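Local coordinates for uncharacterized protein (Vanderwaltozyma polyspora, PDB 5THE) that probably binds guide RNA, as the C-terminal, Piwi-containing lobe of a budding yeast Argonaute, at residues S29-A34 against E57-W62; P35-K40 against L475-G480; V234-N239 against S245-S250. One frame throughout, in Å; residues are numbered along the deposited sequence.

Interaction 1 (S29-A34 against E57-W62); sequences SRILDA and ESKGNW
Lys59 reaches across to the backbone of Leu32, its NZ lying 2.6 Å from Leu32 O in a hydrogen bond. The ammonium group approaches fairly straight on, with a C=O...N angle of 154°, and sits somewhat tilted from the carbonyl plane. Beside this bond the Ile31 methyl CG2 comes within 3.5 Å of Lys59 NZ, and the two side chains cross at a slant. One carbon back, Lys59 CE packs at the start of Ala34, 3.7 Å from its N and 4.0 Å from its CB. A lysine thus serves two roles, its CE packing against Ala34 while its NZ binds a carbonyl. The reach is long because CG stands anti to the Lys59 backbone N (chi1 -171°) and every later bond is extended.

The 29-34 segment carries the end of strand 25-31, which runs between antiparallel strands 16-22 and 423-425, and the loop after it, from which Leu32 supplies the acceptor. Pro421 O gives Lys59 NZ a second acceptor, so the ammonium joins two backbone carbonyls from different parts of the chain. Farther out, the carboxylate of Asp33 remains 5.2 Å away (OD1 to Lys59 NZ), near enough to influence the charge weakly, perhaps, without pairing with it. The lysine itself is the second residue of a type II turn from Ser58 to Asn61, whose third residue, Gly60, has a positive phi and bonds through its backbone to Ser485.

Interaction 2 (P35-K40 against L475-G480); sequences PVVQFK and LCYIFG. With nucleotides of chain B.
Pro35 lies on the ring of Tyr477 in a CH-pi contact, at the approach to strand 37-38, the middle strand of a small antiparallel sheet completed by strands 43-44 and 248-249. The proline's CD is centred over one face, 3.5 Å from the centroid of the Tyr477 ring and only 8° from its normal. Its CG is shifted toward the root of the aromatic side chain, 3.6 Å from Tyr477 CG, so that two adjacent methylenes cover the face from the middle back to the ring's attachment.

Val37 takes a different side of the same ring. Its CG2 comes to the edge, near the ring plane, 4.1 Å from Tyr477 CD2, and the two side chains cross at about a right angle. With CG anti to its carbonyl carbon (chi1 -73°), the Tyr477 ring is carried to the 35-40 segment, where it meets Pro35 with a face and Val37 with an edge. Leu249 of the neighbouring strand touches both Pro35 and Tyr477, adding to this apolar cluster.

Within the 35-40 segment, the Gln38 side chain reaches forward to the backbone of the next residue: NE2 donates to Phe39 O over 2.7 Å, nearly straight at 171°, with the acceptor lying in the amide plane. Two residues beyond Tyr477 the loop meets the RNA, where Phe479 CE2 presents its ring edge to OP1 of A4 of chain B at 3.3 Å.

Interaction 3 (V234-N239 against S245-S250); sequences VVMKMN and SNHSLS. With nucleotides of chain B.
Met236 crosses Asn246 at a slant, and its side chain is easily traced outward from helix 228-241. CB starts 3.6 Å from Asn246 ND2; CG, set anti to the carbonyl carbon of Met236 (chi1 -69°), passes the same nitrogen at the limit of contact. The chain then bends at its last torsion (chi3 88°), which brings the methyl CE round to the edge of the His247 imidazole, 4.1 Å from ND1 and near the ring plane.

Beside these apolar contacts is a polar link. Asn246 ND2 donates to Met236 O over 3.0 Å, almost straight at the hydrogen, yet it approaches from above the carbonyl plane. The same amide nitrogen also donates to Gly480 O, so one NH2 group ties a helix carbonyl to the loop after helix 465-475. Asn239, one turn on, runs past Asn246 in the opposite direction with the two amide planes nearly coplanar, its CB 3.4 Å from Asn246 OD1. Replacing Asn246 by a leucine would probably leave both carbonyl oxygens, of Met236 and Gly480, without this shared donor and loosen the helix from the strand entry.

Lys237 leaves the helix away from the 245-250 segment, and its bent chain carries NZ to the RNA. There NZ bonds OP1 of A3 of chain B at 2.7 Å, forms a salt bridge to a phosphate of the RNA and donates to Ile549 O. Such phosphate contacts are consistent with guide binding by the Piwi-containing lobe of an Argonaute. A neutral amide thus joins the helix to the 245-250 segment, while a nearby lysine, probably charged, meets the anionic backbone of the RNA.

Overall arrangement
The three contacts touch one another in turn, and the second and third reach the RNA. Interactions 2 and 3 are closest, their centres about 9 Å apart, and share a sheet: Gln38 N lies 2.6 Å from Ser248 O, a probable hydrogen bond between neighbouring strands. The centre of interaction 1 is about 12 Å from that of interaction 2, and Ala34 CB meets Tyr477 OH at 3.3 Å. Trp62 spans further, its CZ2 reaching His247 NE2 at 3.5 Å although interactions 1 and 3 are centred about 20 Å apart. Interaction 1 itself stays clear of the RNA, its nearest atom about 6 Å from the bound nucleic acid.

Interaction 1 (S29-A34 against E57-W62)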
loop_
_atom_site.group_PDB
_atom_site.type_symbol
_atom_site.label_atom_id
_atom_site.label_comp_id
_atom_site.label_asym_id
_atom_site.label_seq_id
_atom_site.Cartn_x
_atom_site.Cartn_y
_atom_site.Cartn_z
ATOM N N SER A 29 5.366 28.064 -0.232
ATOM C CA SER A 29 4.694 26.804 0.024
ATOM C C SER A 29 3.426 27.069 0.814
ATOM O O SER A 29 3.274 28.107 1.461
ATOM C CB SER A 29 5.588 25.826 0.807
ATOM O OG SER A 29 5.576 26.153 2.185
ATOM N N ARG A 30 2.524 26.101 0.774
ATOM C CA ARG A 30 1.385 26.071 1.676
ATOM C C ARG A 30 1.411 24.753 2.435
ATOM O O ARG A 30 1.779 23.717 1.880
ATOM C CB ARG A 30 0.063 26.245 0.917
ATOM C CG ARG A 30 -0.057 27.594 0.222
ATOM C CD ARG A 30 -1.177 27.593 -0.815
ATOM N NE ARG A 30 -0.841 26.745 -1.954
ATOM C CZ ARG A 30 -1.367 25.545 -2.181
ATOM N NH1 ARG A 30 -2.272 25.057 -1.339
ATOM N NH2 ARG A 30 -0.982 24.831 -3.244
ATOM N N ILE A 31 1.061 24.791 3.708
ATOM C CA ILE A 31 1.019 23.580 4.515
ATOM C C ILE A 31 -0.449 23.227 4.701
ATOM O O ILE A 31 -1.206 23.987 5.324
ATOM C CB ILE A 31 1.751 23.765 5.848
ATOM C CG1 ILE A 31 3.188 24.189 5.577
ATOM C CG2 ILE A 31 1.742 22.474 6.670
ATOM C CD1 ILE A 31 3.877 24.775 6.789
ATOM N N LEU A 32 -0.857 22.094 4.130
ATOM C CA LEU A 32 -2.215 21.593 4.272
ATOM C C LEU A 32 -2.425 20.949 5.641
ATOM O O LEU A 32 -1.514 20.362 6.228
ATOM C CB LEU A 32 -2.530 20.575 3.172
ATOM C CG LEU A 32 -2.467 21.098 1.732
ATOM C CD1 LEU A 32 -2.954 20.050 0.741
ATOM C CD2 LEU A 32 -3.282 22.382 1.583
ATOM N N ASP A 33 -3.648 21.068 6.150
ATOM C CA ASP A 33 -3.979 20.426 7.408
ATOM C C ASP A 33 -4.062 18.910 7.233
ATOM O O ASP A 33 -4.341 18.401 6.149
ATOM C CB ASP A 33 -5.298 20.977 7.953
ATOM C CG ASP A 33 -5.215 22.452 8.297
ATOM O OD1 ASP A 33 -4.134 22.914 8.737
ATOM O OD2 ASP A 33 -6.225 23.159 8.114
ATOM N N ALA A 34 -3.782 18.190 8.315
ATOM C CA ALA A 34 -3.978 16.754 8.316
ATOM C C ALA A 34 -5.469 16.450 8.353
ATOM O O ALA A 34 -6.254 17.250 8.858
ATOM C CB ALA A 34 -3.298 16.117 9.525
ATOM N N GLU A 57 5.801 17.288 15.979
ATOM C CA GLU A 57 6.252 15.961 15.574
ATOM C C GLU A 57 5.137 14.940 15.606
ATOM O O GLU A 57 5.342 13.813 15.146
ATOM C CB GLU A 57 7.410 15.498 16.452
ATOM C CG GLU A 57 8.513 16.534 16.509
ATOM C CD GLU A 57 9.792 16.004 17.116
ATOM O OE1 GLU A 57 10.804 16.728 17.075
ATOM O OE2 GLU A 57 9.780 14.875 17.639
ATOM N N SER A 58 3.964 15.323 16.091
ATOM C CA SER A 58 2.822 14.429 16.142
ATOM C C SER A 58 1.945 14.527 14.900
ATOM O O SER A 58 1.079 13.677 14.716
ATOM C CB SER A 58 1.985 14.714 17.405
ATOM O OG SER A 58 1.219 15.897 17.281
ATOM N N LYS A 59 2.134 15.536 14.050
ATOM C CA LYS A 59 1.368 15.588 12.808
ATOM C C LYS A 59 1.778 14.420 11.908
ATOM O O LYS A 59 2.961 14.248 11.600
ATOM C CB LYS A 59 1.587 16.912 12.084
ATOM C CG LYS A 59 0.624 17.077 10.900
ATOM C CD LYS A 59 0.829 18.414 10.185
ATOM C CE LYS A 59 -0.216 18.600 9.096
ATOM N NZ LYS A 59 0.017 19.863 8.313
ATOM N N GLY A 60 0.805 13.603 11.507
ATOM C CA GLY A 60 1.128 12.461 10.668
ATOM C C GLY A 60 1.985 11.429 11.364
ATOM O O GLY A 60 2.774 10.742 10.713
ATOM N N ASN A 61 1.854 11.297 12.681
ATOM C CA ASN A 61 2.806 10.494 13.450
ATOM C C ASN A 61 2.124 10.242 14.796
ATOM O O ASN A 61 2.267 11.031 15.724
ATOM C CB ASN A 61 4.134 11.219 13.626
ATOM C CG ASN A 61 5.177 10.407 14.409
ATOM O OD1 ASN A 61 6.011 10.970 15.099
ATOM N ND2 ASN A 61 5.121 9.124 14.317
ATOM N N TRP A 62 1.372 9.155 14.873
ATOM C CA TRP A 62 0.645 8.837 16.099
ATOM C C TRP A 62 1.072 7.443 16.552
ATOM O O TRP A 62 2.017 6.861 16.020
ATOM C CB TRP A 62 -0.873 8.953 15.879
ATOM C CG TRP A 62 -1.392 7.998 14.830
ATOM C CD1 TRP A 62 -1.895 6.739 15.033
ATOM C CD2 TRP A 62 -1.425 8.219 13.415
ATOM N NE1 TRP A 62 -2.242 6.170 13.827
ATOM C CE2 TRP A 62 -1.963 7.055 12.821
ATOM C CE3 TRP A 62 -1.042 9.284 12.590
ATOM C CZ2 TRP A 62 -2.139 6.936 11.450
ATOM C CZ3 TRP A 62 -1.219 9.161 11.224
ATOM C CH2 TRP A 62 -1.759 7.995 10.669
#

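Interaction 2 (P35-K40 against L475-G480)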
loop_
_atom_site.group_PDB
_atom_site.type_symbol
_atom_site.label_atom_id
_atom_site.label_comp_id
_atom_site.label_asym_id
_atom_site.label_seq_id
_atom_site.Cartn_x
_atom_site.Cartn_y
_atom_site.Cartn_z
ATOM N N PRO A 35 -5.890 15.309 7.821
ATOM C CA PRO A 35 -7.260 14.857 8.078
ATOM C C PRO A 35 -7.377 14.375 9.511
ATOM O O PRO A 35 -6.389 14.146 10.217
ATOM C CB PRO A 35 -7.463 13.706 7.092
ATOM C CG PRO A 35 -6.058 13.136 6.916
ATOM C CD PRO A 35 -5.131 14.351 6.996
ATOM N N VAL A 36 -8.616 14.188 9.934
ATOM C CA VAL A 36 -8.882 13.542 11.210
ATOM C C VAL A 36 -8.627 12.050 11.048
ATOM O O VAL A 36 -9.256 11.392 10.213
ATOM C CB VAL A 36 -10.321 13.810 11.668
ATOM C CG1 VAL A 36 -10.594 13.100 12.960
ATOM C CG2 VAL A 36 -10.558 15.309 11.794
ATOM N N VAL A 37 -7.701 11.509 11.835
ATOM C CA VAL A 37 -7.478 10.068 11.822
ATOM C C VAL A 37 -8.502 9.414 12.738
ATOM O O VAL A 37 -8.700 9.849 13.873
ATOM C CB VAL A 37 -6.042 9.723 12.249
ATOM C CG1 VAL A 37 -5.876 8.202 12.328
ATOM C CG2 VAL A 37 -5.026 10.314 11.265
ATOM N N GLN A 38 -9.165 8.375 12.244
ATOM C CA GLN A 38 -10.263 7.731 12.954
ATOM C C GLN A 38 -9.811 6.382 13.499
ATOM O O GLN A 38 -9.335 5.540 12.738
ATOM C CB GLN A 38 -11.464 7.537 12.020
ATOM C CG GLN A 38 -12.624 6.807 12.668
ATOM C CD GLN A 38 -13.372 7.698 13.637
ATOM O OE1 GLN A 38 -13.886 8.727 13.244
ATOM N NE2 GLN A 38 -13.420 7.316 14.905
ATOM N N PHE A 39 -9.987 6.170 14.806
ATOM C CA PHE A 39 -9.850 4.863 15.437
ATOM C C PHE A 39 -11.242 4.327 15.774
ATOM O O PHE A 39 -12.258 4.926 15.410
ATOM C CB PHE A 39 -8.951 4.961 16.678
ATOM C CG PHE A 39 -7.690 5.739 16.444
ATOM C CD1 PHE A 39 -6.664 5.210 15.678
ATOM C CD2 PHE A 39 -7.541 7.011 16.974
ATOM C CE1 PHE A 39 -5.500 5.942 15.449
ATOM C CE2 PHE A 39 -6.384 7.743 16.751
ATOM C CZ PHE A 39 -5.363 7.203 15.988
ATOM N N LYS A 40 -11.294 3.192 16.474
ATOM C CA LYS A 40 -12.589 2.592 16.791
ATOM C C LYS A 40 -13.473 3.551 17.587
ATOM O O LYS A 40 -14.647 3.744 17.261
ATOM C CB LYS A 40 -12.413 1.288 17.572
ATOM C CG LYS A 40 -13.715 0.520 17.680
ATOM C CD LYS A 40 -13.567 -0.772 18.466
ATOM C CE LYS A 40 -14.604 -1.773 17.990
ATOM N NZ LYS A 40 -15.117 -2.609 19.097
ATOM N N LEU A 475 -4.889 10.893 1.449
ATOM C CA LEU A 475 -4.672 9.478 1.205
ATOM C C LEU A 475 -3.344 8.985 1.762
ATOM O O LEU A 475 -3.140 7.772 1.841
ATOM C CB LEU A 475 -4.764 9.190 -0.288
ATOM C CG LEU A 475 -6.184 9.132 -0.844
ATOM C CD1 LEU A 475 -6.146 9.033 -2.349
ATOM C CD2 LEU A 475 -6.892 7.947 -0.251
ATOM N N CYS A 476 -2.453 9.894 2.154
ATOM C CA CYS A 476 -1.211 9.522 2.819
ATOM C C CYS A 476 -1.424 9.095 4.263
ATOM O O CYS A 476 -0.537 8.461 4.839
ATOM C CB CYS A 476 -0.228 10.690 2.751
ATOM S SG CYS A 476 0.347 10.997 1.050
ATOM N N TYR A 477 -2.583 9.383 4.837
ATOM C CA TYR A 477 -2.864 9.079 6.229
ATOM C C TYR A 477 -3.603 7.760 6.424
ATOM O O TYR A 477 -3.944 7.432 7.558
ATOM C CB TYR A 477 -3.677 10.223 6.858
ATOM C CG TYR A 477 -2.872 11.475 7.122
ATOM C CD1 TYR A 477 -2.397 12.264 6.064
ATOM C CD2 TYR A 477 -2.579 11.869 8.422
ATOM C CE1 TYR A 477 -1.666 13.410 6.301
ATOM C CE2 TYR A 477 -1.846 13.018 8.672
ATOM C CZ TYR A 477 -1.398 13.779 7.605
ATOM O OH TYR A 477 -0.671 14.903 7.857
ATOM N N ILE A 478 -3.860 6.987 5.367
ATOM C CA ILE A 478 -4.542 5.718 5.573
ATOM C C ILE A 478 -3.731 4.564 5.001
ATOM O O ILE A 478 -4.284 3.638 4.402
ATOM C CB ILE A 478 -5.964 5.730 4.985
ATOM C CG1 ILE A 478 -5.964 6.244 3.555
ATOM C CG2 ILE A 478 -6.891 6.569 5.847
ATOM C CD1 ILE A 478 -7.335 6.339 2.991
ATOM N N PHE A 479 -2.421 4.606 5.171
ATOM C CA PHE A 479 -1.601 3.433 4.894
ATOM C C PHE A 479 -1.715 2.507 6.103
ATOM O O PHE A 479 -1.172 2.799 7.173
ATOM C CB PHE A 479 -0.168 3.855 4.613
ATOM C CG PHE A 479 0.730 2.731 4.214
ATOM C CD1 PHE A 479 0.522 2.045 3.027
ATOM C CD2 PHE A 479 1.809 2.381 5.010
ATOM C CE1 PHE A 479 1.374 1.031 2.642
ATOM C CE2 PHE A 479 2.656 1.361 4.639
ATOM C CZ PHE A 479 2.442 0.677 3.455
ATOM N N GLY A 480 -2.445 1.410 5.947
ATOM C CA GLY A 480 -2.969 0.696 7.100
ATOM C C GLY A 480 -1.948 -0.063 7.934
ATOM O O GLY A 480 -2.322 -0.564 9.000
ATOM P P A B 4 6.650 0.634 6.186
ATOM O OP1 A B 4 5.698 0.149 5.154
ATOM O OP2 A B 4 7.999 0.071 6.322
ATOM O "O5'" A B 4 6.781 2.212 6.032
ATOM C "C5'" A B 4 5.652 3.036 6.258
ATOM C "C4'" A B 4 5.978 4.202 7.150
ATOM O "O4'" A B 4 6.374 3.737 8.459
ATOM C "C3'" A B 4 7.125 5.085 6.702
ATOM O "O3'" A B 4 6.709 5.990 5.701
ATOM C "C2'" A B 4 7.544 5.750 8.009
ATOM O "O2'" A B 4 6.626 6.781 8.360
ATOM C "C1'" A B 4 7.351 4.592 8.996
ATOM N N9 A B 4 8.575 3.797 9.155
ATOM C C8 A B 4 9.077 2.875 8.272
ATOM N N7 A B 4 10.188 2.308 8.672
ATOM C C5 A B 4 10.420 2.897 9.902
ATOM C C6 A B 4 11.441 2.701 10.821
ATOM N N6 A B 4 12.431 1.832 10.585
ATOM N N1 A B 4 11.395 3.425 11.963
ATOM C C2 A B 4 10.368 4.284 12.147
ATOM N N3 A B 4 9.331 4.553 11.348
ATOM C C4 A B 4 9.434 3.818 10.225
#

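Interaction 3 (V234-N239 against S245-S250)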
loop_
_atom_site.group_PDB
_atom_site.type_symbol
_atom_site.label_atom_id
_atom_site.label_comp_id
_atom_site.label_asym_id
_atom_site.label_seq_id
_atom_site.Cartn_x
_atom_site.Cartn_y
_atom_site.Cartn_z
ATOM N N VAL A 234 3.019 -5.594 13.921
ATOM C CA VAL A 234 2.811 -6.868 13.237
ATOM C C VAL A 234 1.327 -7.112 13.015
ATOM O O VAL A 234 0.897 -7.483 11.916
ATOM C CB VAL A 234 3.458 -8.018 14.035
ATOM C CG1 VAL A 234 2.907 -9.371 13.565
ATOM C CG2 VAL A 234 4.995 -7.980 13.891
ATOM N N VAL A 235 0.517 -6.909 14.057
ATOM C CA VAL A 235 -0.892 -7.273 13.966
ATOM C C VAL A 235 -1.668 -6.291 13.105
ATOM O O VAL A 235 -2.757 -6.626 12.632
ATOM C CB VAL A 235 -1.494 -7.399 15.385
ATOM C CG1 VAL A 235 -1.780 -6.027 16.000
ATOM C CG2 VAL A 235 -2.733 -8.300 15.382
ATOM N N MET A 236 -1.139 -5.082 12.876
ATOM C CA MET A 236 -1.770 -4.195 11.905
ATOM C C MET A 236 -1.926 -4.907 10.575
ATOM O O MET A 236 -3.007 -4.904 9.966
ATOM C CB MET A 236 -0.949 -2.917 11.739
ATOM C CG MET A 236 -0.977 -2.012 12.979
ATOM S SD MET A 236 -0.198 -0.419 12.724
ATOM C CE MET A 236 -1.530 0.590 12.088
ATOM N N LYS A 237 -0.858 -5.580 10.145
ATOM C CA LYS A 237 -0.863 -6.285 8.869
ATOM C C LYS A 237 -1.789 -7.487 8.912
ATOM O O LYS A 237 -2.549 -7.720 7.969
ATOM C CB LYS A 237 0.574 -6.696 8.504
ATOM C CG LYS A 237 1.488 -5.488 8.265
ATOM C CD LYS A 237 2.880 -5.632 8.902
ATOM C CE LYS A 237 3.729 -6.725 8.246
ATOM N NZ LYS A 237 4.038 -6.486 6.797
ATOM N N MET A 238 -1.738 -8.260 10.002
ATOM C CA MET A 238 -2.627 -9.408 10.144
ATOM C C MET A 238 -4.078 -8.978 10.049
ATOM O O MET A 238 -4.876 -9.587 9.325
ATOM C CB MET A 238 -2.374 -10.094 11.483
ATOM C CG MET A 238 -0.961 -10.647 11.629
ATOM S SD MET A 238 -0.768 -11.383 13.263
ATOM C CE MET A 238 0.776 -12.303 13.065
ATOM N N ASN A 239 -4.431 -7.919 10.780
ATOM C CA ASN A 239 -5.815 -7.464 10.810
ATOM C C ASN A 239 -6.303 -7.104 9.412
ATOM O O ASN A 239 -7.425 -7.455 9.034
ATOM C CB ASN A 239 -5.953 -6.270 11.755
ATOM C CG ASN A 239 -7.423 -5.906 12.055
ATOM O OD1 ASN A 239 -7.763 -4.747 12.198
ATOM N ND2 ASN A 239 -8.258 -6.898 12.205
ATOM N N SER A 245 -10.097 -3.293 9.576
ATOM C CA SER A 245 -9.741 -1.897 9.394
ATOM C C SER A 245 -8.972 -1.497 10.634
ATOM O O SER A 245 -9.418 -1.777 11.750
ATOM C CB SER A 245 -10.979 -0.993 9.226
ATOM O OG SER A 245 -11.761 -1.426 8.140
ATOM N N ASN A 246 -7.816 -0.874 10.446
ATOM C CA ASN A 246 -7.070 -0.388 11.600
ATOM C C ASN A 246 -7.491 1.038 11.927
ATOM O O ASN A 246 -8.348 1.257 12.791
ATOM C CB ASN A 246 -5.577 -0.506 11.330
ATOM C CG ASN A 246 -5.175 -1.939 11.102
ATOM O OD1 ASN A 246 -5.805 -2.835 11.647
ATOM N ND2 ASN A 246 -4.147 -2.170 10.280
ATOM N N HIS A 247 -6.910 2.008 11.240
ATOM C CA HIS A 247 -7.390 3.374 11.288
ATOM C C HIS A 247 -7.936 3.748 9.924
ATOM O O HIS A 247 -7.697 3.072 8.922
ATOM C CB HIS A 247 -6.273 4.344 11.692
ATOM C CG HIS A 247 -5.140 4.392 10.711
ATOM N ND1 HIS A 247 -4.138 3.440 10.676
ATOM C CD2 HIS A 247 -4.859 5.273 9.721
ATOM C CE1 HIS A 247 -3.277 3.746 9.722
ATOM N NE2 HIS A 247 -3.692 4.852 9.122
ATOM N N SER A 248 -8.681 4.845 9.899
ATOM C CA SER A 248 -9.182 5.415 8.667
ATOM C C SER A 248 -9.169 6.919 8.848
ATOM O O SER A 248 -8.651 7.440 9.842
ATOM C CB SER A 248 -10.585 4.888 8.332
ATOM O OG SER A 248 -11.592 5.539 9.112
ATOM N N LEU A 249 -9.752 7.619 7.888
ATOM C CA LEU A 249 -10.058 9.029 8.067
ATOM C C LEU A 249 -11.473 9.169 8.618
ATOM O O LEU A 249 -12.294 8.250 8.535
ATOM C CB LEU A 249 -9.930 9.781 6.740
ATOM C CG LEU A 249 -8.585 9.622 6.041
ATOM C CD1 LEU A 249 -8.524 10.556 4.840
ATOM C CD2 LEU A 249 -7.457 9.903 7.033
ATOM N N SER A 250 -11.757 10.333 9.179
ATOM C CA SER A 250 -13.102 10.584 9.679
ATOM C C SER A 250 -14.108 10.567 8.535
ATOM O O SER A 250 -13.763 10.715 7.361
ATOM C CB SER A 250 -13.178 11.934 10.390
ATOM O OG SER A 250 -13.089 12.985 9.438
ATOM P P A B 2 10.522 -8.362 10.530
ATOM O OP1 A B 2 11.722 -7.646 10.027
ATOM O OP2 A B 2 10.547 -9.083 11.841
ATOM O "O5'" A B 2 9.306 -7.336 10.537
ATOM C "C5'" A B 2 7.954 -7.795 10.625
ATOM C "C4'" A B 2 7.041 -6.691 11.075
ATOM O "O4'" A B 2 7.339 -6.359 12.449
ATOM C "C3'" A B 2 7.197 -5.368 10.349
ATOM O "O3'" A B 2 6.529 -5.350 9.121
ATOM C "C2'" A B 2 6.648 -4.373 11.361
ATOM O "O2'" A B 2 5.231 -4.459 11.413
ATOM C "C1'" A B 2 7.194 -4.964 12.652
ATOM N N9 A B 2 8.531 -4.451 13.008
ATOM C C8 A B 2 9.741 -4.939 12.578
ATOM N N7 A B 2 10.774 -4.331 13.088
ATOM C C5 A B 2 10.197 -3.393 13.938
ATOM C C6 A B 2 10.771 -2.436 14.771
ATOM N N6 A B 2 12.095 -2.304 14.860
ATOM N N1 A B 2 9.933 -1.636 15.484
ATOM C C2 A B 2 8.608 -1.820 15.348
ATOM N N3 A B 2 7.942 -2.698 14.582
ATOM C C4 A B 2 8.814 -3.447 13.900
ATOM P P A B 3 7.119 -4.484 7.917
ATOM O OP1 A B 3 6.202 -4.828 6.788
ATOM O OP2 A B 3 8.591 -4.702 7.792
ATOM O "O5'" A B 3 6.876 -2.976 8.381
ATOM C "C5'" A B 3 5.555 -2.500 8.581
ATOM C "C4'" A B 3 5.550 -1.173 9.287
ATOM O "O4'" A B 3 6.025 -1.307 10.651
ATOM C "C3'" A B 3 6.450 -0.108 8.692
ATOM O "O3'" A B 3 5.859 0.496 7.570
ATOM C "C2'" A B 3 6.631 0.846 9.861
ATOM O "O2'" A B 3 5.475 1.659 10.021
ATOM C "C1'" A B 3 6.718 -0.140 11.030
ATOM N N9 A B 3 8.118 -0.498 11.247
ATOM C C8 A B 3 8.870 -1.409 10.536
ATOM N N7 A B 3 10.117 -1.460 10.937
ATOM C C5 A B 3 10.173 -0.530 11.960
ATOM C C6 A B 3 11.232 -0.133 12.765
ATOM N N6 A B 3 12.457 -0.674 12.645
ATOM N N1 A B 3 10.964 0.819 13.685
ATOM C C2 A B 3 9.715 1.325 13.759
ATOM N N3 A B 3 8.625 1.038 13.040
ATOM C C4 A B 3 8.949 0.088 12.151
#